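Local coordinates for putative calcium binding protein (Streptomyces coelicolor, PDB 3AKB), which binds calcium ions through EF-hand loops and probably takes part in calcium-mediated regulation in this bacterium, at residues Ile21-Leu34 and Gly46-Leu60. The protein carries 2 engineered substitutions. Sequence-based numbering, arbitrary orientation.
Engineered in segment 21-34: M33 (natural residue Leu). With CA (calcium ion), chain H; CA (calcium ion), chain E; CA (calcium ion), chain D.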
ATOM      1  N   ILE A  21       2.235  -2.699  13.694  1.00  9.80           N
ATOM      2  CA  ILE A  21       2.861  -2.636  12.371  1.00 10.32           C
ATOM      3  C   ILE A  21       4.379  -2.719  12.550  1.00 10.30           C
ATOM      4  O   ILE A  21       4.950  -1.931  13.326  1.00 10.33           O
ATOM      5  CB  ILE A  21       2.473  -1.341  11.643  1.00 10.39           C
ATOM      6  CG1 ILE A  21       0.936  -1.236  11.561  1.00 10.10           C
ATOM      7  CG2 ILE A  21       3.090  -1.320  10.240  1.00 11.13           C
ATOM      8  CD1 ILE A  21       0.406   0.165  11.363  1.00 12.14           C
ATOM      9  N   ASP A  22       4.992  -3.682  11.847  1.00 10.24           N
ATOM     10  CA  ASP A  22       6.446  -3.945  11.809  1.00  9.97           C
ATOM     11  C   ASP A  22       6.952  -3.808  10.380  1.00  9.96           C
ATOM     12  O   ASP A  22       6.182  -3.883   9.419  1.00  8.83           O
ATOM     13  CB  ASP A  22       6.755  -5.439  12.101  1.00 11.25           C
ATOM     14  CG  ASP A  22       6.612  -5.826  13.532  1.00 10.05           C
ATOM     15  OD1 ASP A  22       6.980  -5.075  14.470  1.00 13.39           O
ATOM     16  OD2 ASP A  22       6.117  -6.958  13.704  1.00 12.85           O
ATOM     17  N   ARG A  23       8.276  -3.714  10.236  1.00  9.03           N
ATOM     18  CA  ARG A  23       8.860  -3.782   8.901  1.00  9.86           C
ATOM     19  C   ARG A  23       8.410  -5.077   8.227  1.00  9.33           C
ATOM     20  O   ARG A  23       8.186  -5.092   7.035  1.00  8.99           O
ATOM     21  CB  ARG A  23      10.382  -3.699   8.932  1.00 10.93           C
ATOM     22  CG  ARG A  23      10.985  -3.521   7.547  1.00 13.34           C
ATOM     23  CD  ARG A  23      12.484  -3.543   7.608  1.00 16.08           C
ATOM     24  NE  ARG A  23      12.967  -4.907   7.746  1.00 14.80           N
ATOM     25  CZ  ARG A  23      14.228  -5.268   7.562  1.00 13.29           C
ATOM     26  NH1 ARG A  23      15.155  -4.350   7.260  1.00 14.15           N
ATOM     27  NH2 ARG A  23      14.549  -6.542   7.714  1.00 11.83           N
ATOM     28  N   SER A  24       8.268  -6.148   9.003  1.00  9.01           N
ATOM     29  CA  SER A  24       7.920  -7.460   8.442  1.00  9.22           C
ATOM     30  C   SER A  24       6.520  -7.479   7.823  1.00  8.36           C
ATOM     31  O   SER A  24       6.248  -8.266   6.910  1.00  8.75           O
ATOM     32  CB  SER A  24       8.064  -8.582   9.452  1.00 10.11           C
ATOM     33  OG  SER A  24       7.213  -8.363  10.543  1.00 11.52           O
ATOM     34  N   ASP A  25       5.623  -6.610   8.275  1.00  7.91           N
ATOM     35  CA  ASP A  25       4.302  -6.523   7.626  1.00  8.67           C
ATOM     36  C   ASP A  25       4.474  -6.096   6.179  1.00  9.29           C
ATOM     37  O   ASP A  25       3.814  -6.633   5.267  1.00 10.36           O
ATOM     38  CB  ASP A  25       3.420  -5.493   8.339  1.00  7.64           C
ATOM     39  CG  ASP A  25       2.780  -6.010   9.637  1.00  8.13           C
ATOM     40  OD1 ASP A  25       2.090  -7.066   9.633  1.00  9.43           O
ATOM     41  OD2 ASP A  25       2.964  -5.328  10.682  1.00  9.17           O
ATOM     42  N   PHE A  26       5.369  -5.127   5.978  1.00  9.80           N
ATOM     43  CA  PHE A  26       5.658  -4.560   4.644  1.00 10.63           C
ATOM     44  C   PHE A  26       6.442  -5.528   3.764  1.00 11.25           C
ATOM     45  O   PHE A  26       6.103  -5.700   2.591  1.00 11.47           O
ATOM     46  CB  PHE A  26       6.398  -3.232   4.798  1.00 11.15           C
ATOM     47  CG  PHE A  26       5.517  -2.100   5.248  1.00 10.63           C
ATOM     48  CD1 PHE A  26       4.954  -1.231   4.307  1.00 13.66           C
ATOM     49  CD2 PHE A  26       5.272  -1.875   6.611  1.00 12.03           C
ATOM     50  CE1 PHE A  26       4.142  -0.180   4.704  1.00 13.56           C
ATOM     51  CE2 PHE A  26       4.449  -0.823   6.995  1.00 14.83           C
ATOM     52  CZ  PHE A  26       3.884   0.014   6.036  1.00 12.50           C
ATOM     53  N   SER A  27       7.483  -6.158   4.313  1.00 11.04           N
ATOM     54  CA  SER A  27       8.222  -7.135   3.529  0.50 10.81           C
ATOM     55  C   SER A  27       7.346  -8.337   3.194  1.00 10.38           C
ATOM     56  O   SER A  27       7.491  -8.891   2.124  1.00  9.74           O
ATOM     57  CB  SER A  27       9.524  -7.558   4.205  0.50 11.39           C
ATOM     58  OG  SER A  27       9.282  -8.187   5.445  0.50 11.50           O
ATOM     59  N   GLY A  28       6.434  -8.710   4.094  1.00  9.84           N
ATOM     60  CA  GLY A  28       5.526  -9.828   3.840  1.00 10.92           C
ATOM     61  C   GLY A  28       4.560  -9.510   2.695  1.00 10.54           C
ATOM     62  O   GLY A  28       4.216 -10.402   1.887  1.00 12.17           O
ATOM     63  N   ALA A  29       4.132  -8.244   2.628  1.00 11.01           N
ATOM     64  CA  ALA A  29       3.280  -7.741   1.555  1.00 10.67           C
ATOM     65  C   ALA A  29       4.036  -7.816   0.228  1.00 10.25           C
ATOM     66  O   ALA A  29       3.487  -8.263  -0.782  1.00 10.03           O
ATOM     67  CB  ALA A  29       2.791  -6.301   1.852  1.00 11.35           C
ATOM     68  N   ALA A  30       5.287  -7.364   0.216  1.00  9.75           N
ATOM     69  CA  ALA A  30       6.095  -7.441  -0.974  1.00  9.47           C
ATOM     70  C   ALA A  30       6.262  -8.900  -1.398  1.00  9.07           C
ATOM     71  O   ALA A  30       6.112  -9.226  -2.584  1.00  8.00           O
ATOM     72  CB  ALA A  30       7.448  -6.778  -0.718  1.00  9.28           C
ATOM     73  N   LYS A  31       6.530  -9.792  -0.438  1.00  8.88           N
ATOM     74  CA  LYS A  31       6.712 -11.216  -0.749  1.00 10.22           C
ATOM     75  C   LYS A  31       5.440 -11.769  -1.423  1.00  9.63           C
ATOM     76  O   LYS A  31       5.498 -12.478  -2.431  1.00 10.55           O
ATOM     77  CB  LYS A  31       7.014 -12.006   0.536  1.00 10.70           C
ATOM     78  CG  LYS A  31       7.224 -13.473   0.283  1.00 13.42           C
ATOM     79  CD  LYS A  31       7.551 -14.230   1.557  1.00 17.58           C
ATOM     80  CE  LYS A  31       9.037 -14.370   1.740  1.00 21.60           C
ATOM     81  NZ  LYS A  31       9.383 -15.621   2.506  1.00 25.30           N
ATOM     82  N   ALA A  32       4.283 -11.414  -0.878  1.00 10.00           N
ATOM     83  CA  ALA A  32       3.026 -11.992  -1.364  1.00  9.38           C
ATOM     84  C   ALA A  32       2.715 -11.470  -2.763  1.00  9.04           C
ATOM     85  O   ALA A  32       2.216 -12.215  -3.617  1.00 10.98           O
ATOM     86  CB  ALA A  32       1.876 -11.702  -0.384  1.00 10.28           C
ATOM     87  N   MET A  33       3.026 -10.201  -3.021  1.00  8.38           N
ATOM     88  CA  MET A  33       2.757  -9.666  -4.354  1.00  7.79           C
ATOM     89  C   MET A  33       3.684 -10.303  -5.392  1.00  8.69           C
ATOM     90  O   MET A  33       3.257 -10.632  -6.493  1.00  9.62           O
ATOM     91  CB  MET A  33       2.911  -8.133  -4.413  1.00  8.78           C
ATOM     92  CG  MET A  33       2.360  -7.557  -5.687  1.00 10.67           C
ATOM     93  SD  MET A  33       2.966  -5.855  -6.127  1.00  6.06           S
ATOM     94  CE  MET A  33       2.091  -5.739  -7.731  1.00  9.06           C
ATOM     95  N   LEU A  34       4.960 -10.456  -5.043  1.00  8.62           N
ATOM     96  CA  LEU A  34       5.892 -11.131  -5.935  1.00  8.97           C
ATOM     97  C   LEU A  34       5.465 -12.560  -6.241  1.00  9.69           C
ATOM     98  O   LEU A  34       5.602 -13.023  -7.398  1.00 10.45           O
ATOM     99  CB  LEU A  34       7.302 -11.107  -5.326  1.00  8.98           C
ATOM    100  CG  LEU A  34       7.888  -9.702  -5.232  1.00  7.94           C
ATOM    101  CD1 LEU A  34       9.190  -9.753  -4.407  1.00  9.38           C
ATOM    102  CD2 LEU A  34       8.139  -9.052  -6.580  1.00  8.71           C
ATOM    103  N   GLY A  46      11.992  -7.418  -8.288  1.00  7.23           N
ATOM    104  CA  GLY A  46      11.806  -7.921  -6.904  1.00  7.01           C
ATOM    105  C   GLY A  46      12.572  -7.061  -5.914  1.00  8.30           C
ATOM    106  O   GLY A  46      12.029  -6.618  -4.886  1.00  8.12           O
ATOM    107  N   GLN A  47      13.823  -6.771  -6.242  1.00  8.28           N
ATOM    108  CA  GLN A  47      14.642  -5.911  -5.385  1.00  8.34           C
ATOM    109  C   GLN A  47      14.050  -4.513  -5.266  1.00  8.19           C
ATOM    110  O   GLN A  47      14.062  -3.923  -4.169  1.00  9.06           O
ATOM    111  CB  GLN A  47      16.102  -5.878  -5.862  1.00  8.79           C
ATOM    112  CG  GLN A  47      16.809  -7.202  -5.679  1.00 10.03           C
ATOM    113  CD  GLN A  47      16.848  -7.599  -4.231  1.00 12.89           C
ATOM    114  OE1 GLN A  47      16.149  -8.519  -3.797  1.00 14.50           O
ATOM    115  NE2 GLN A  47      17.609  -6.851  -3.439  1.00  9.78           N
ATOM    116  N   ALA A  48      13.489  -3.988  -6.370  1.00  7.04           N
ATOM    117  CA  ALA A  48      12.902  -2.658  -6.324  1.00  7.37           C
ATOM    118  C   ALA A  48      11.648  -2.663  -5.454  1.00  7.16           C
ATOM    119  O   ALA A  48      11.387  -1.677  -4.784  1.00  7.70           O
ATOM    120  CB  ALA A  48      12.592  -2.136  -7.726  1.00  8.40           C
ATOM    121  N   LEU A  49      10.875  -3.752  -5.467  1.00  6.62           N
ATOM    122  CA  LEU A  49       9.681  -3.816  -4.626  1.00  7.73           C
ATOM    123  C   LEU A  49      10.023  -3.872  -3.136  1.00  7.43           C
ATOM    124  O   LEU A  49       9.442  -3.147  -2.341  1.00  7.03           O
ATOM    125  CB  LEU A  49       8.753  -4.966  -5.013  1.00  7.17           C
ATOM    126  CG  LEU A  49       7.369  -4.868  -4.357  1.00  6.65           C
ATOM    127  CD1 LEU A  49       6.577  -3.737  -4.996  1.00  9.01           C
ATOM    128  CD2 LEU A  49       6.651  -6.187  -4.497  1.00  9.40           C
ATOM    129  N   TYR A  50      10.982  -4.711  -2.764  1.00  7.37           N
ATOM    130  CA  TYR A  50      11.420  -4.738  -1.355  1.00  7.28           C
ATOM    131  C   TYR A  50      11.988  -3.400  -0.938  1.00  8.07           C
ATOM    132  O   TYR A  50      11.691  -2.926   0.154  1.00  8.76           O
ATOM    133  CB  TYR A  50      12.436  -5.858  -1.136  1.00  8.89           C
ATOM    134  CG  TYR A  50      11.812  -7.208  -0.934  1.00  8.54           C
ATOM    135  CD1 TYR A  50      11.105  -7.477   0.232  1.00 10.07           C
ATOM    136  CD2 TYR A  50      11.929  -8.221  -1.899  1.00  8.25           C
ATOM    137  CE1 TYR A  50      10.516  -8.724   0.452  1.00  9.12           C
ATOM    138  CE2 TYR A  50      11.359  -9.481  -1.694  1.00  8.51           C
ATOM    139  CZ  TYR A  50      10.651  -9.734  -0.501  1.00  8.48           C
ATOM    140  OH  TYR A  50      10.070 -10.956  -0.257  1.00 12.15           O
ATOM    141  N   GLY A  51      12.807  -2.779  -1.778  1.00  8.38           N
ATOM    142  CA  GLY A  51      13.349  -1.466  -1.449  1.00  8.50           C
ATOM    143  C   GLY A  51      12.257  -0.431  -1.228  1.00  8.66           C
ATOM    144  O   GLY A  51      12.306   0.367  -0.276  1.00 10.19           O
ATOM    145  N   GLY A  52      11.259  -0.429  -2.107  1.00  8.16           N
ATOM    146  CA  GLY A  52      10.169   0.537  -1.951  1.00  7.88           C
ATOM    147  C   GLY A  52       9.332   0.274  -0.716  1.00  8.04           C
ATOM    148  O   GLY A  52       8.911   1.202  -0.036  1.00  7.75           O
ATOM    149  N   ALA A  53       9.112  -1.007  -0.412  1.00  8.14           N
ATOM    150  CA  ALA A  53       8.334  -1.380   0.764  1.00  7.17           C
ATOM    151  C   ALA A  53       9.062  -0.953   2.030  1.00  7.53           C
ATOM    152  O   ALA A  53       8.429  -0.442   2.960  1.00  7.92           O
ATOM    153  CB  ALA A  53       8.093  -2.878   0.794  1.00  8.16           C
ATOM    154  N   GLU A  54      10.386  -1.119   2.052  1.00  8.12           N
ATOM    155  CA  GLU A  54      11.178  -0.695   3.227  1.00  9.02           C
ATOM    156  C   GLU A  54      11.101   0.829   3.409  1.00  8.95           C
ATOM    157  O   GLU A  54      10.993   1.335   4.551  1.00  8.71           O
ATOM    158  CB  GLU A  54      12.627  -1.178   3.130  1.00  9.33           C
ATOM    159  CG  GLU A  54      13.429  -1.019   4.447  1.00 12.60           C
ATOM    160  CD  GLU A  54      14.031   0.360   4.671  1.00 16.61           C
ATOM    161  OE1 GLU A  54      14.049   1.173   3.730  1.00 18.06           O
ATOM    162  OE2 GLU A  54      14.495   0.625   5.811  1.00 18.56           O
ATOM    163  N   ALA A  55      11.167   1.554   2.293  1.00  8.03           N
ATOM    164  CA  ALA A  55      11.089   3.010   2.357  1.00  7.79           C
ATOM    165  C   ALA A  55       9.720   3.472   2.875  1.00  8.96           C
ATOM    166  O   ALA A  55       9.638   4.448   3.619  1.00 10.74           O
ATOM    167  CB  ALA A  55      11.377   3.598   0.985  1.00  8.52           C
ATOM    168  N   LEU A  56       8.666   2.763   2.491  1.00  9.15           N
ATOM    169  CA  LEU A  56       7.326   3.123   2.967  1.00  8.93           C
ATOM    170  C   LEU A  56       7.227   2.857   4.465  1.00  8.95           C
ATOM    171  O   LEU A  56       6.657   3.664   5.188  1.00  9.61           O
ATOM    172  CB  LEU A  56       6.241   2.382   2.189  1.00 10.29           C
ATOM    173  CG  LEU A  56       4.770   2.659   2.529  1.00 12.21           C
ATOM    174  CD1 LEU A  56       4.492   4.151   2.666  1.00 12.52           C
ATOM    175  CD2 LEU A  56       3.908   2.053   1.438  1.00 14.83           C
ATOM    176  N   TRP A  57       7.743   1.714   4.915  1.00  8.12           N
ATOM    177  CA  TRP A  57       7.826   1.443   6.327  1.00  8.59           C
ATOM    178  C   TRP A  57       8.518   2.590   7.067  1.00  8.96           C
ATOM    179  O   TRP A  57       7.999   3.055   8.079  1.00  8.74           O
ATOM    180  CB  TRP A  57       8.575   0.117   6.563  1.00  8.82           C
ATOM    181  CG  TRP A  57       9.184   0.056   7.930  1.00  9.25           C
ATOM    182  CD1 TRP A  57      10.522   0.081   8.234  1.00  8.77           C
ATOM    183  CD2 TRP A  57       8.481  -0.008   9.188  1.00  9.87           C
ATOM    184  NE1 TRP A  57      10.700   0.010   9.602  1.00 11.53           N
ATOM    185  CE2 TRP A  57       9.466  -0.031  10.209  1.00  8.96           C
ATOM    186  CE3 TRP A  57       7.120  -0.053   9.550  1.00 11.11           C
ATOM    187  CZ2 TRP A  57       9.131  -0.112  11.572  1.00 10.81           C
ATOM    188  CZ3 TRP A  57       6.794  -0.111  10.914  1.00 11.08           C
ATOM    189  CH2 TRP A  57       7.795  -0.146  11.905  1.00  8.77           C
ATOM    190  N   GLN A  58       9.681   3.027   6.581  1.00  9.81           N
ATOM    191  CA  GLN A  58      10.398   4.120   7.262  1.00 10.56           C
ATOM    192  C   GLN A  58       9.569   5.391   7.268  1.00 11.47           C
ATOM    193  O   GLN A  58       9.591   6.134   8.248  1.00 12.14           O
ATOM    194  CB  GLN A  58      11.761   4.401   6.642  1.00 12.07           C
ATOM    195  CG  GLN A  58      12.741   3.235   6.758  1.00 12.80           C
ATOM    196  CD  GLN A  58      13.095   2.790   8.193  1.00 16.10           C
ATOM    197  OE1 GLN A  58      13.741   1.746   8.384  1.00 19.73           O
ATOM    198  NE2 GLN A  58      12.664   3.551   9.196  1.00 17.33           N
ATOM    199  N   GLY A  59       8.820   5.623   6.199  1.00 10.98           N
ATOM    200  CA  GLY A  59       7.959   6.813   6.141  1.00 12.47           C
ATOM    201  C   GLY A  59       6.875   6.738   7.197  1.00 12.61           C
ATOM    202  O   GLY A  59       6.570   7.726   7.867  1.00 14.51           O
ATOM    203  N   LEU A  60       6.270   5.563   7.349  1.00 12.17           N
ATOM    204  CA  LEU A  60       5.206   5.441   8.339  1.00 12.30           C
ATOM    205  C   LEU A  60       5.755   5.478   9.758  1.00 12.06           C
ATOM    206  O   LEU A  60       5.183   6.151  10.635  1.00 12.35           O
ATOM    207  CB  LEU A  60       4.371   4.173   8.103  1.00 12.09           C
ATOM    208  CG  LEU A  60       3.128   4.025   8.979  1.00 12.70           C
ATOM    209  CD1 LEU A  60       2.148   5.191   8.799  1.00 12.82           C
ATOM    210  CD2 LEU A  60       2.442   2.697   8.746  1.00 13.11           C
TER
HETATM  211 CA    CA H 174       6.201  -7.533  15.766  1.00  8.57          CA
HETATM  212 CA    CA E 171       1.746  -6.790  12.200  1.00  9.00          CA
HETATM  213 CA    CA D   3      18.200  -6.967  -1.485  1.00 10.63          CA
HETATM  214  O   HOH W   1       3.841  -7.811  12.574  1.00  9.91           O
HETATM  215  O   HOH W   2      15.448  -1.564   7.095  1.00 25.71           O
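W57 lays one face of its indole under the first turn of helix 23-34. R23 CB stands 3.8 Å from the centroid of the five-membered ring of W57, almost on the ring normal, a CH-pi contact, while the carbonyl carbon of D22 lies over the rim of the same face. With CG anti to the backbone N (chi1 156°), the indole is carried alongside I21, the two side chains running in opposite directions, and I21 O comes 3.5 Å from W57 CZ3. Its edge turns to F26: W57 CE3 is 3.8 Å from F26 CE2, and W57 CB sits over one face of the phenyl ring. F26 is a knob among A53, L56, W57 and L60, with L56 CG 3.6 Å from F26 CE1 and L60 CD2 at the ring edge. Helix 23-37 is the exiting helix of the first EF-hand and helix 44-64 leads into the second calcium loop; their segments pack roughly antiparallel, the axes 152° apart. D25, on the same first turn, chelates calcium with both carboxylate oxygens. Replacing W57 by an alanine would probably open a gap under R23 CB and the D22 carbonyl carbon and take the indole edge from F26 CE2, though A53, L56 and L60 would still surround that ring. Further along, Y50 is a knob among S27, A30, K31 and L34, A30 CB over its face and L34 CD1 3.5 Å from Y50 CE2. At the solvent side, one water bridges R23 NH1 (2.8 Å) and E54 OE2 (2.7 Å).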